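Local structure of R.Pab1 family restriction endonuclease (7CFA) at residues A[80-85]-A[206-211]; A[94-99]-A[210-215]; A[122-127]-A[131-136]. The protein acts as a restriction DNA glycosylase, probably excising a base from a specific sequence in double-stranded DNA and so leading to strand breakage. The protein carries 2 engineered substitutions. All coordinates share one frame; numbering follows the deposited sequence.

Interaction 1 of 3, residues A[80-85]-A[206-211]; sequences SDIIFQ and NNINIF
Phe211 and Ile82 share most of the surface buried here, and they meet through one flat side of the phenyl ring. Ile82 holds its CG2 over a face of that ring, while its CD1 lies 4.1 Å from CE2 of Phe211. The two branches of Ile82 divide the work: with CG1 anti to the carbonyl carbon (chi1 -68°), CD1 is carried to the ring and CG2 is left to touch CD1 of Ile208 as well, at 4.1 Å, the two isoleucine side chains running antiparallel where they pass. Ile83, next in helix 79-88, meets Phe211 nearer its backbone. Its CD1 stands 3.5 Å from the carbonyl O of Phe211, an oxygen already engaged in the helix by Leu215 N, and its CG1 lies 4.4 Å from CB of Phe211. Elsewhere the phenyl ring meets Phe172, with the planes about 65° apart, and side chains of strand 198-203, so the contact joins the start of helix 208-219 to helix 79-88 beside the sheet. No hydrogen bond or charge pair crosses between the two segments; their attachment rests on dispersion and on the exclusion of water from buried hydrocarbon.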
loop_
_atom_site.group_PDB
_atom_site.type_symbol
_atom_site.label_atom_id
_atom_site.label_comp_id
_atom_site.label_asym_id
_atom_site.label_seq_id
_atom_site.Cartn_x
_atom_site.Cartn_y
_atom_site.Cartn_z
ATOM N N SER A 80 -8.061 16.587 -17.535
ATOM C CA SER A 80 -8.993 16.900 -18.613
ATOM C C SER A 80 -9.360 18.376 -18.630
ATOM O O SER A 80 -9.624 18.934 -19.700
ATOM C CB SER A 80 -10.251 16.042 -18.493
ATOM O OG SER A 80 -10.994 16.383 -17.337
ATOM N N ASP A 81 -9.386 19.024 -17.462
ATOM C CA ASP A 81 -9.620 20.463 -17.434
ATOM C C ASP A 81 -8.450 21.230 -18.033
ATOM O O ASP A 81 -8.653 22.272 -18.664
ATOM C CB ASP A 81 -9.884 20.930 -16.003
ATOM C CG ASP A 81 -10.176 22.413 -15.925
ATOM O OD1 ASP A 81 -11.120 22.866 -16.606
ATOM O OD2 ASP A 81 -9.467 23.126 -15.185
ATOM N N ILE A 82 -7.224 20.736 -17.843
ATOM C CA ILE A 82 -6.064 21.360 -18.473
ATOM C C ILE A 82 -6.165 21.245 -19.988
ATOM O O ILE A 82 -5.960 22.220 -20.719
ATOM C CB ILE A 82 -4.763 20.732 -17.944
ATOM C CG1 ILE A 82 -4.551 21.101 -16.475
ATOM C CG2 ILE A 82 -3.574 21.173 -18.785
ATOM C CD1 ILE A 82 -3.544 20.218 -15.764
ATOM N N ILE A 83 -6.495 20.049 -20.479
ATOM C CA ILE A 83 -6.618 19.841 -21.917
ATOM C C ILE A 83 -7.776 20.650 -22.484
ATOM O O ILE A 83 -7.689 21.167 -23.605
ATOM C CB ILE A 83 -6.760 18.337 -22.212
ATOM C CG1 ILE A 83 -5.478 17.605 -21.806
ATOM C CG2 ILE A 83 -7.077 18.092 -23.682
ATOM C CD1 ILE A 83 -5.525 16.110 -22.015
ATOM N N PHE A 84 -8.863 20.795 -21.723
ATOM C CA PHE A 84 -10.005 21.571 -22.196
ATOM C C PHE A 84 -9.632 23.035 -22.398
ATOM O O PHE A 84 -9.998 23.646 -23.408
ATOM C CB PHE A 84 -11.166 21.444 -21.210
ATOM C CG PHE A 84 -12.337 22.332 -21.534
ATOM C CD1 PHE A 84 -13.285 21.938 -22.462
ATOM C CD2 PHE A 84 -12.489 23.558 -20.905
ATOM C CE1 PHE A 84 -14.364 22.752 -22.760
ATOM C CE2 PHE A 84 -13.563 24.376 -21.201
ATOM C CZ PHE A 84 -14.503 23.973 -22.129
ATOM N N GLN A 85 -8.909 23.619 -21.438
ATOM C CA GLN A 85 -8.574 25.037 -21.529
ATOM C C GLN A 85 -7.604 25.310 -22.672
ATOM O O GLN A 85 -7.724 26.328 -23.364
ATOM C CB GLN A 85 -7.994 25.531 -20.202
ATOM C CG GLN A 85 -8.977 25.502 -19.042
ATOM C CD GLN A 85 -8.416 26.140 -17.785
ATOM O OE1 GLN A 85 -7.824 27.220 -17.832
ATOM N NE2 GLN A 85 -8.598 25.473 -16.651
ATOM N N ASN A 206 4.662 24.833 -24.798
ATOM C CA ASN A 206 5.927 24.112 -24.844
ATOM C C ASN A 206 5.870 22.752 -24.163
ATOM O O ASN A 206 6.774 21.937 -24.377
ATOM C CB ASN A 206 7.036 24.953 -24.205
ATOM C CG ASN A 206 7.266 26.262 -24.933
ATOM O OD1 ASN A 206 7.092 26.352 -26.148
ATOM N ND2 ASN A 206 7.660 27.288 -24.188
ATOM N N ASN A 207 4.841 22.480 -23.355
ATOM C CA ASN A 207 4.772 21.199 -22.661
ATOM C C ASN A 207 3.355 20.638 -22.595
ATOM O O ASN A 207 3.102 19.719 -21.807
ATOM C CB ASN A 207 5.348 21.315 -21.239
ATOM C CG ASN A 207 4.608 22.333 -20.379
ATOM O OD1 ASN A 207 3.515 22.787 -20.720
ATOM N ND2 ASN A 207 5.206 22.689 -19.249
ATOM N N ILE A 208 2.424 21.164 -23.395
ATOM C CA ILE A 208 1.043 20.695 -23.319
ATOM C C ILE A 208 0.924 19.263 -23.827
ATOM O O ILE A 208 0.076 18.498 -23.349
ATOM C CB ILE A 208 0.106 21.652 -24.085
ATOM C CG1 ILE A 208 -1.354 21.211 -23.944
ATOM C CG2 ILE A 208 0.500 21.741 -25.553
ATOM C CD1 ILE A 208 -1.831 21.113 -22.508
ATOM N N ASN A 209 1.771 18.863 -24.779
ATOM C CA ASN A 209 1.679 17.514 -25.328
ATOM C C ASN A 209 2.011 16.442 -24.298
ATOM O O ASN A 209 1.638 15.280 -24.491
ATOM C CB ASN A 209 2.591 17.373 -26.546
ATOM C CG ASN A 209 1.960 17.930 -27.805
ATOM O OD1 ASN A 209 1.225 17.234 -28.505
ATOM N ND2 ASN A 209 2.236 19.196 -28.097
ATOM N N ILE A 210 2.702 16.805 -23.214
ATOM C CA ILE A 210 2.889 15.872 -22.108
ATOM C C ILE A 210 1.542 15.462 -21.529
ATOM O O ILE A 210 1.297 14.283 -21.251
ATOM C CB ILE A 210 3.796 16.499 -21.034
ATOM C CG1 ILE A 210 5.202 16.712 -21.595
ATOM C CG2 ILE A 210 3.824 15.633 -19.781
ATOM C CD1 ILE A 210 6.106 17.480 -20.674
ATOM N N PHE A 211 0.643 16.428 -21.349
ATOM C CA PHE A 211 -0.670 16.114 -20.799
ATOM C C PHE A 211 -1.542 15.385 -21.813
ATOM O O PHE A 211 -2.394 14.577 -21.423
ATOM C CB PHE A 211 -1.333 17.400 -20.294
ATOM C CG PHE A 211 -0.546 18.082 -19.207
ATOM C CD1 PHE A 211 0.469 18.973 -19.527
ATOM C CD2 PHE A 211 -0.798 17.811 -17.872
ATOM C CE1 PHE A 211 1.209 19.588 -18.535
ATOM C CE2 PHE A 211 -0.061 18.426 -16.875
ATOM C CZ PHE A 211 0.943 19.313 -17.209
#

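Interaction 2 of 3, residues A[94-99]-A[210-215]; sequences KENLFG and IFLEML
Leu97 and Leu212 meet methyl to methyl where helix 94-106 packs against helix 208-219, a helix-on-helix contact within the helical part of the protein. The segments bury only a modest surface against each other, and the backbones stay well separated, the closest CA atoms being those of Leu97 and Leu212 at 8.1 Å. Side chains alone bridge the gap.

The tight part is the pair of leucines. Their side chains run nearly perpendicular to each other, and CD2 of Leu97 comes to 3.9 Å from CD2 of Leu212. In Leu212, CG stands anti to the carbonyl carbon (chi1 -76°), a setting in which CD1 and CD2 meet separate partners. Around this point the hydrophobic environment is completed by other helices: Leu97 also lies on Phe87 of helix 79-88 and on Ile236 and Leu237 of helix 223-237. Leu215, one turn beyond Leu212, points the same general way but stops short of contact with segment 94-99; it packs on Ile83 and Val229 instead.

The contact is looser toward Asn96, which is partly exposed and takes part through its aliphatic CB. Lys94, Glu95 and Phe98 lie on the exposed side of helix 94-106, turned from segment 210-215. Segment 210-215, in contrast, has protein on its far side as well, where Ile210 and Met214 pack on strand 166-175 of the sheet. Leu212 thus uses its two methyls separately, CD2 for the buried leucine and CD1 for the outer margin, where it lies 4.2 Å from CB of Asn96.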
loop_
_atom_site.group_PDB
_atom_site.type_symbol
_atom_site.label_atom_id
_atom_site.label_comp_id
_atom_site.label_asym_id
_atom_site.label_seq_id
_atom_site.Cartn_x
_atom_site.Cartn_y
_atom_site.Cartn_z
ATOM N N LYS A 94 -7.246 20.030 -33.195
ATOM C CA LYS A 94 -8.305 19.026 -33.222
ATOM C C LYS A 94 -7.781 17.682 -33.705
ATOM O O LYS A 94 -8.244 16.632 -33.245
ATOM C CB LYS A 94 -9.461 19.495 -34.111
ATOM C CG LYS A 94 -10.149 20.762 -33.628
ATOM C CD LYS A 94 -11.206 21.234 -34.616
ATOM C CE LYS A 94 -11.854 22.529 -34.148
ATOM N NZ LYS A 94 -12.818 23.066 -35.147
ATOM N N GLU A 95 -6.809 17.697 -34.623
ATOM C CA GLU A 95 -6.218 16.459 -35.120
ATOM C C GLU A 95 -5.500 15.692 -34.018
ATOM O O GLU A 95 -5.406 14.460 -34.079
ATOM C CB GLU A 95 -5.247 16.763 -36.264
ATOM C CG GLU A 95 -5.889 17.361 -37.511
ATOM C CD GLU A 95 -6.219 18.838 -37.369
ATOM O OE1 GLU A 95 -5.903 19.429 -36.315
ATOM O OE2 GLU A 95 -6.796 19.408 -38.318
ATOM N N ASN A 96 -4.972 16.398 -33.017
ATOM C CA ASN A 96 -4.341 15.723 -31.888
ATOM C C ASN A 96 -5.363 14.911 -31.104
ATOM O O ASN A 96 -5.119 13.746 -30.766
ATOM C CB ASN A 96 -3.654 16.743 -30.978
ATOM C CG ASN A 96 -2.528 17.483 -31.675
ATOM O OD1 ASN A 96 -1.952 16.990 -32.644
ATOM N ND2 ASN A 96 -2.205 18.674 -31.180
ATOM N N LEU A 97 -6.518 15.511 -30.807
ATOM C CA LEU A 97 -7.557 14.785 -30.090
ATOM C C LEU A 97 -8.150 13.672 -30.942
ATOM O O LEU A 97 -8.477 12.602 -30.416
ATOM C CB LEU A 97 -8.646 15.752 -29.629
ATOM C CG LEU A 97 -8.206 16.815 -28.619
ATOM C CD1 LEU A 97 -9.365 17.731 -28.265
ATOM C CD2 LEU A 97 -7.633 16.166 -27.365
ATOM N N PHE A 98 -8.289 13.897 -32.252
ATOM C CA PHE A 98 -8.798 12.846 -33.128
ATOM C C PHE A 98 -7.827 11.676 -33.205
ATOM O O PHE A 98 -8.248 10.515 -33.240
ATOM C CB PHE A 98 -9.077 13.406 -34.523
ATOM C CG PHE A 98 -10.414 14.079 -34.649
ATOM C CD1 PHE A 98 -10.501 15.442 -34.872
ATOM C CD2 PHE A 98 -11.585 13.347 -34.537
ATOM C CE1 PHE A 98 -11.729 16.065 -34.985
ATOM C CE2 PHE A 98 -12.818 13.964 -34.648
ATOM C CZ PHE A 98 -12.890 15.324 -34.872
ATOM N N GLY A 99 -6.523 11.963 -33.235
ATOM C CA GLY A 99 -5.541 10.890 -33.253
ATOM C C GLY A 99 -5.594 10.035 -32.002
ATOM O O GLY A 99 -5.451 8.812 -32.067
ATOM N N ILE A 210 2.702 16.805 -23.214
ATOM C CA ILE A 210 2.889 15.872 -22.108
ATOM C C ILE A 210 1.542 15.462 -21.529
ATOM O O ILE A 210 1.297 14.283 -21.251
ATOM C CB ILE A 210 3.796 16.499 -21.034
ATOM C CG1 ILE A 210 5.202 16.712 -21.595
ATOM C CG2 ILE A 210 3.824 15.633 -19.781
ATOM C CD1 ILE A 210 6.106 17.480 -20.674
ATOM N N PHE A 211 0.643 16.428 -21.349
ATOM C CA PHE A 211 -0.670 16.114 -20.799
ATOM C C PHE A 211 -1.542 15.385 -21.813
ATOM O O PHE A 211 -2.394 14.577 -21.423
ATOM C CB PHE A 211 -1.333 17.400 -20.294
ATOM C CG PHE A 211 -0.546 18.082 -19.207
ATOM C CD1 PHE A 211 0.469 18.973 -19.527
ATOM C CD2 PHE A 211 -0.798 17.811 -17.872
ATOM C CE1 PHE A 211 1.209 19.588 -18.535
ATOM C CE2 PHE A 211 -0.061 18.426 -16.875
ATOM C CZ PHE A 211 0.943 19.313 -17.209
ATOM N N LEU A 212 -1.334 15.634 -23.109
ATOM C CA LEU A 212 -2.052 14.873 -24.129
ATOM C C LEU A 212 -1.607 13.416 -24.149
ATOM O O LEU A 212 -2.440 12.509 -24.263
ATOM C CB LEU A 212 -1.852 15.507 -25.505
ATOM C CG LEU A 212 -2.642 16.785 -25.791
ATOM C CD1 LEU A 212 -2.227 17.377 -27.127
ATOM C CD2 LEU A 212 -4.136 16.499 -25.773
ATOM N N GLU A 213 -0.298 13.169 -24.046
ATOM C CA GLU A 213 0.185 11.793 -23.970
ATOM C C GLU A 213 -0.280 11.109 -22.691
ATOM O O GLU A 213 -0.478 9.889 -22.680
ATOM C CB GLU A 213 1.711 11.761 -24.065
ATOM C CG GLU A 213 2.249 12.172 -25.426
ATOM C CD GLU A 213 3.750 11.990 -25.547
ATOM O OE1 GLU A 213 4.379 11.501 -24.585
ATOM O OE2 GLU A 213 4.304 12.338 -26.611
ATOM N N MET A 214 -0.463 11.872 -21.613
ATOM C CA MET A 214 -0.945 11.284 -20.369
ATOM C C MET A 214 -2.411 10.893 -20.483
ATOM O O MET A 214 -2.835 9.874 -19.924
ATOM C CB MET A 214 -0.739 12.261 -19.214
ATOM C CG MET A 214 -0.769 11.618 -17.842
ATOM S SD MET A 214 -0.672 12.855 -16.539
ATOM C CE MET A 214 0.558 13.954 -17.234
ATOM N N LEU A 215 -3.204 11.696 -21.196
ATOM C CA LEU A 215 -4.587 11.319 -21.461
ATOM C C LEU A 215 -4.652 10.018 -22.249
ATOM O O LEU A 215 -5.481 9.146 -21.960
ATOM C CB LEU A 215 -5.302 12.438 -22.217
ATOM C CG LEU A 215 -6.816 12.272 -22.361
ATOM C CD1 LEU A 215 -7.492 12.412 -21.005
ATOM C CD2 LEU A 215 -7.386 13.267 -23.360
#

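Interaction 3 of 3, residues A[122-127]-A[131-136]; sequences FTQKQV and NFLESY
Lys125 and Glu134 cross at a slant on the face of the sheet that also carries Thr123 and Phe132. With CG opposite the backbone N (chi1 -174°) and the chain straight beyond it, Lys125 lays CD beside the carboxylate of the likewise extended Glu134, and NZ forms a salt bridge with OE2 at 2.8 Å. NZ approaches OE2 from above the carboxylate plane, 43° out of it. The ammonium has a further partner in the carbonyl O of Lys114 of the second subunit, and the two acceptors together probably stabilise its positive charge. Thr123 stands abreast of Glu134. On this same face, CE2 of Phe132 packs 4.0 Å from CB of Val127.

These side chains decorate a strongly twisted antiparallel beta hairpin, in which Thr123 with Glu134 and Lys125 with Phe132 form the hydrogen-bonded pairs; Glu134 N, for example, donates to Thr123 O at 2.8 Å. Residues 133-136 also pair with a strand of the second subunit, so the sheet continues across the dimer interface.

The reverse face carries Gln126, Asn131 and Leu133. The amides of Gln126 and Asn131 are turned 30° apart. Gln126 NE2 gives a nearly straight hydrogen bond of 2.9 Å to Asn131 OD1, which lies close to the plane of the donor amide, while the donor is tilted somewhat from the carbonyl plane of Asn131. Phe122 stands roughly square to Leu133, its CD1 3.8 Å from CB of Leu133, and the same ring brings CE1 to 3.6 Å from CB of Ser135. The carbonyl O of Glu134, which accepts Thr123 N, also lies at the edge of this ring and takes a CA-H...O contact from Phe122.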
loop_
_atom_site.group_PDB
_atom_site.type_symbol
_atom_site.label_atom_id
_atom_site.label_comp_id
_atom_site.label_asym_id
_atom_site.label_seq_id
_atom_site.Cartn_x
_atom_site.Cartn_y
_atom_site.Cartn_z
ATOM N N PHE A 122 7.081 -21.497 -3.005
ATOM C CA PHE A 122 7.617 -21.463 -1.654
ATOM C C PHE A 122 9.061 -21.948 -1.632
ATOM O O PHE A 122 9.485 -22.755 -2.464
ATOM C CB PHE A 122 6.788 -22.338 -0.714
ATOM C CG PHE A 122 5.509 -21.704 -0.256
ATOM C CD1 PHE A 122 5.527 -20.541 0.495
ATOM C CD2 PHE A 122 4.288 -22.288 -0.550
ATOM C CE1 PHE A 122 4.350 -19.960 0.927
ATOM C CE2 PHE A 122 3.107 -21.714 -0.120
ATOM C CZ PHE A 122 3.139 -20.547 0.620
ATOM N N THR A 123 9.815 -21.444 -0.661
ATOM C CA THR A 123 11.122 -21.979 -0.312
ATOM C C THR A 123 11.205 -22.104 1.202
ATOM O O THR A 123 10.553 -21.357 1.938
ATOM C CB THR A 123 12.276 -21.096 -0.821
ATOM O OG1 THR A 123 12.079 -19.745 -0.385
ATOM C CG2 THR A 123 12.362 -21.133 -2.344
ATOM N N GLN A 124 12.002 -23.062 1.664
ATOM C CA GLN A 124 12.220 -23.227 3.094
ATOM C C GLN A 124 13.197 -22.172 3.591
ATOM O O GLN A 124 14.300 -22.034 3.053
ATOM C CB GLN A 124 12.747 -24.628 3.403
ATOM C CG GLN A 124 11.703 -25.723 3.282
ATOM C CD GLN A 124 12.200 -27.061 3.798
ATOM O OE1 GLN A 124 13.328 -27.467 3.520
ATOM N NE2 GLN A 124 11.358 -27.749 4.561
ATOM N N LYS A 125 12.791 -21.426 4.617
ATOM C CA LYS A 125 13.599 -20.347 5.171
ATOM C C LYS A 125 13.622 -20.463 6.685
ATOM O O LYS A 125 12.569 -20.585 7.319
ATOM C CB LYS A 125 13.057 -18.976 4.754
ATOM C CG LYS A 125 13.924 -17.803 5.185
ATOM C CD LYS A 125 13.239 -16.478 4.881
ATOM C CE LYS A 125 14.152 -15.293 5.149
ATOM N NZ LYS A 125 13.476 -14.000 4.834
ATOM N N GLN A 126 14.819 -20.417 7.260
ATOM C CA GLN A 126 15.013 -20.519 8.699
ATOM C C GLN A 126 15.493 -19.175 9.230
ATOM O O GLN A 126 16.513 -18.652 8.771
ATOM C CB GLN A 126 16.014 -21.624 9.033
ATOM C CG GLN A 126 16.257 -21.823 10.517
ATOM C CD GLN A 126 17.150 -23.016 10.804
ATOM O OE1 GLN A 126 18.333 -22.863 11.107
ATOM N NE2 GLN A 126 16.584 -24.215 10.710
ATOM N N VAL A 127 14.751 -18.618 10.185
ATOM C CA VAL A 127 15.118 -17.381 10.866
ATOM C C VAL A 127 15.178 -17.677 12.356
ATOM O O VAL A 127 14.209 -18.191 12.929
ATOM C CB VAL A 127 14.128 -16.243 10.573
ATOM C CG1 VAL A 127 14.527 -14.988 11.338
ATOM C CG2 VAL A 127 14.058 -15.965 9.079
ATOM N N ASN A 131 11.737 -22.517 11.452
ATOM C CA ASN A 131 11.513 -22.843 10.050
ATOM C C ASN A 131 10.231 -22.193 9.544
ATOM O O ASN A 131 9.168 -22.347 10.150
ATOM C CB ASN A 131 11.443 -24.359 9.861
ATOM C CG ASN A 131 12.761 -25.043 10.160
ATOM O OD1 ASN A 131 13.830 -24.523 9.839
ATOM N ND2 ASN A 131 12.693 -26.214 10.782
ATOM N N PHE A 132 10.343 -21.468 8.435
ATOM C CA PHE A 132 9.215 -20.840 7.767
ATOM C C PHE A 132 9.151 -21.302 6.318
ATOM O O PHE A 132 10.104 -21.862 5.771
ATOM C CB PHE A 132 9.319 -19.309 7.800
ATOM C CG PHE A 132 9.339 -18.719 9.179
ATOM C CD1 PHE A 132 8.157 -18.391 9.824
ATOM C CD2 PHE A 132 10.540 -18.464 9.820
ATOM C CE1 PHE A 132 8.174 -17.836 11.091
ATOM C CE2 PHE A 132 10.563 -17.909 11.086
ATOM C CZ PHE A 132 9.379 -17.596 11.722
ATOM N N LEU A 133 8.008 -21.046 5.692
ATOM C CA LEU A 133 7.866 -21.125 4.245
ATOM C C LEU A 133 7.843 -19.702 3.710
ATOM O O LEU A 133 7.033 -18.879 4.157
ATOM C CB LEU A 133 6.602 -21.887 3.844
ATOM C CG LEU A 133 6.603 -23.378 4.179
ATOM C CD1 LEU A 133 5.296 -24.022 3.753
ATOM C CD2 LEU A 133 7.787 -24.076 3.526
ATOM N N GLU A 134 8.742 -19.406 2.779
ATOM C CA GLU A 134 8.877 -18.066 2.233
ATOM C C GLU A 134 8.357 -18.019 0.805
ATOM O O GLU A 134 8.623 -18.919 0.003
ATOM C CB GLU A 134 10.333 -17.595 2.265
ATOM C CG GLU A 134 10.506 -16.167 1.774
ATOM C CD GLU A 134 11.939 -15.690 1.844
ATOM O OE1 GLU A 134 12.827 -16.399 1.324
ATOM O OE2 GLU A 134 12.174 -14.611 2.431
ATOM N N SER A 135 7.617 -16.958 0.498
ATOM C CA SER A 135 7.117 -16.700 -0.841
ATOM C C SER A 135 7.187 -15.200 -1.088
ATOM O O SER A 135 7.396 -14.407 -0.166
ATOM C CB SER A 135 5.685 -17.225 -1.018
ATOM O OG SER A 135 5.194 -16.962 -2.321
ATOM N N TYR A 136 7.020 -14.811 -2.347
ATOM C CA TYR A 136 7.058 -13.410 -2.735
ATOM C C TYR A 136 5.805 -13.053 -3.516
ATOM O O TYR A 136 5.312 -13.852 -4.319
ATOM C CB TYR A 136 8.296 -13.092 -3.584
ATOM C CG TYR A 136 9.594 -13.115 -2.817
ATOM C CD1 TYR A 136 10.293 -14.301 -2.636
ATOM C CD2 TYR A 136 10.124 -11.951 -2.278
ATOM C CE1 TYR A 136 11.482 -14.326 -1.934
ATOM C CE2 TYR A 136 11.312 -11.965 -1.575
ATOM C CZ TYR A 136 11.987 -13.156 -1.406
ATOM O OH TYR A 136 13.172 -13.177 -0.708
#

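Overall arrangement
Interactions 1 and 2 are neighbours, their centres 8 Å apart, and both use helix 208-219, which receives helix 79-88 in one and helix 94-106 in the other. They join directly where Ile83 CG2 approaches Leu212 CD2 at 3.9 Å, forming one continuous apolar region. Interaction 3 lies across the chain's centre, its own centre about 48 Å from that of interaction 2 and 49 Å from that of interaction 1. In chain order the two earlier helices precede its hairpin, and helix 208-219 follows. The hairpin projects as an arm to the second subunit, and strand 130-145, part of the sheet, links that arm to the body before helix 208-219 is reached.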